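PDB 3O6P: peptide ABC transporter, peptide-binding protein from Enterococcus faecalis, which probably binds peptides outside the cell for an ABC importer, the crystallised chain being one fragment of that longer solute-binding protein. Local coordinates for residues L99-L104 with D127-T132. Numbering follows the deposited sequence.
Sequences LTMDIL and DGVKVT. With NA (sodium ion), chain B.
Asp102 and Thr132 make the one side-chain hydrogen bond in a ladder otherwise built from backbone, a worked example of how neighbouring parallel strands are joined. The aspartate is easily followed outward. Asp102 CB already lies 3.3 Å from Thr132 OG1; CG stands anti to the backbone N (chi1 -174°), and from there the carboxylate divides its work. Asp102 OD1 takes the hydroxyl through its anti lone pair, Thr132 OG1 donating at 2.7 Å, while OD2 is hydrogen-bonded to Ser134 OG further along the same partner strand. The two side chains meet at about a right angle, and Thr132 OG1 reaches its acceptor from between its own backbone N and carbonyl carbon (chi1 60°).

Beneath them runs regular parallel pairing: Leu99 and Met101 each exchange bonds through N and O with residues flanking Val129 and Val131, and Ile103 N reaches Thr132 O at 2.8 Å. On the opposite face from Asp102, Met101, present as selenomethionine, lays CG beside Val131 CG2 (3.9 Å), and the other branch, Val131 CG1, meets Ile103 CD1 at 3.7 Å.

Where strand 129-136 begins, Val129 O turns from the ladder to a sodium ion at 2.7 Å, a site completed by three waters and the carbonyls of Gln123 and Leu126. The strands are the two arms of a right-handed beta-alpha-beta crossover: helix 109-125 covers Val131 and Ile103, strand 129-136 is the sheet's edge within this chain, and strand 152-158 pairs with the other side of strand 99-106.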
# COMPACT_ATOMS: atom_id res chain seq x y z
N LEU A 99 -12.79 15.55 4.35
CA LEU A 99 -12.38 14.75 3.20
C LEU A 99 -13.53 13.80 2.84
O LEU A 99 -14.08 13.18 3.74
CB LEU A 99 -11.13 13.94 3.56
CG LEU A 99 -10.62 12.96 2.50
CD1 LEU A 99 -10.27 13.72 1.21
CD2 LEU A 99 -9.43 12.16 3.04
N THR A 100 -13.87 13.71 1.56
CA THR A 100 -14.81 12.70 1.08
C THR A 100 -14.04 11.90 0.05
O THR A 100 -13.45 12.46 -0.89
CB THR A 100 -16.10 13.30 0.47
OG1 THR A 100 -16.83 13.97 1.51
CG2 THR A 100 -17.00 12.20 -0.10
N MSE A 101 -13.93 10.60 0.30
CA MSE A 101 -13.12 9.75 -0.57
C MSE A 101 -13.85 8.49 -0.94
O MSE A 101 -14.52 7.89 -0.11
CB MSE A 101 -11.79 9.41 0.10
CG MSE A 101 -11.93 8.67 1.42
SE MSE A 101 -10.18 8.21 2.19
CE MSE A 101 -9.68 6.87 0.91
N ASP A 102 -13.68 8.07 -2.19
CA ASP A 102 -14.29 6.85 -2.68
C ASP A 102 -13.23 5.76 -2.76
O ASP A 102 -12.11 6.02 -3.18
CB ASP A 102 -14.88 7.10 -4.07
CG ASP A 102 -15.66 5.91 -4.59
OD1 ASP A 102 -16.71 5.59 -4.01
OD2 ASP A 102 -15.23 5.32 -5.61
N ILE A 103 -13.58 4.53 -2.40
CA ILE A 103 -12.67 3.41 -2.61
C ILE A 103 -13.23 2.52 -3.73
O ILE A 103 -14.29 1.91 -3.58
CB ILE A 103 -12.48 2.52 -1.34
CG1 ILE A 103 -12.14 3.36 -0.12
CG2 ILE A 103 -11.38 1.44 -1.60
CD1 ILE A 103 -12.14 2.55 1.17
N LEU A 104 -12.51 2.47 -4.84
CA LEU A 104 -12.84 1.61 -5.95
C LEU A 104 -12.38 0.19 -5.60
O LEU A 104 -11.29 0.02 -5.05
CB LEU A 104 -12.11 2.13 -7.18
CG LEU A 104 -12.28 1.44 -8.52
CD1 LEU A 104 -13.73 1.57 -9.01
CD2 LEU A 104 -11.28 2.08 -9.51
N ASP A 127 -12.60 11.95 12.23
CA ASP A 127 -13.74 12.85 12.28
C ASP A 127 -13.61 13.84 11.13
O ASP A 127 -12.59 14.49 11.00
CB ASP A 127 -13.82 13.58 13.63
CG ASP A 127 -14.34 12.67 14.77
OD1 ASP A 127 -15.16 11.75 14.51
OD2 ASP A 127 -13.96 12.89 15.93
N GLY A 128 -14.65 13.96 10.31
CA GLY A 128 -14.59 14.84 9.14
C GLY A 128 -14.21 14.11 7.86
O GLY A 128 -14.13 14.72 6.79
N VAL A 129 -14.00 12.80 7.97
CA VAL A 129 -13.77 11.98 6.76
C VAL A 129 -14.99 11.11 6.46
O VAL A 129 -15.48 10.38 7.35
CB VAL A 129 -12.52 11.12 6.89
CG1 VAL A 129 -12.28 10.30 5.59
CG2 VAL A 129 -11.27 11.97 7.17
N LYS A 130 -15.48 11.16 5.23
CA LYS A 130 -16.58 10.32 4.80
C LYS A 130 -16.03 9.45 3.71
O LYS A 130 -15.26 9.92 2.86
CB LYS A 130 -17.72 11.17 4.25
CG LYS A 130 -18.79 10.35 3.56
CD LYS A 130 -20.01 11.18 3.17
CE LYS A 130 -21.05 10.31 2.44
NZ LYS A 130 -21.73 9.38 3.38
N VAL A 131 -16.39 8.16 3.73
CA VAL A 131 -15.84 7.23 2.72
C VAL A 131 -16.97 6.52 2.03
O VAL A 131 -17.84 5.97 2.69
CB VAL A 131 -14.94 6.15 3.38
CG1 VAL A 131 -14.37 5.21 2.32
CG2 VAL A 131 -13.80 6.77 4.20
N THR A 132 -16.94 6.51 0.69
CA THR A 132 -17.89 5.74 -0.11
C THR A 132 -17.16 4.60 -0.79
O THR A 132 -15.93 4.55 -0.79
CB THR A 132 -18.54 6.65 -1.19
OG1 THR A 132 -17.52 7.17 -2.04
CG2 THR A 132 -19.26 7.82 -0.51
NA NA B . -15.66 10.22 10.00
O HOH W 1 -15.67 9.99 12.55
O HOH W 2 -16.77 12.33 10.13
O HOH W 3 -18.04 9.43 10.20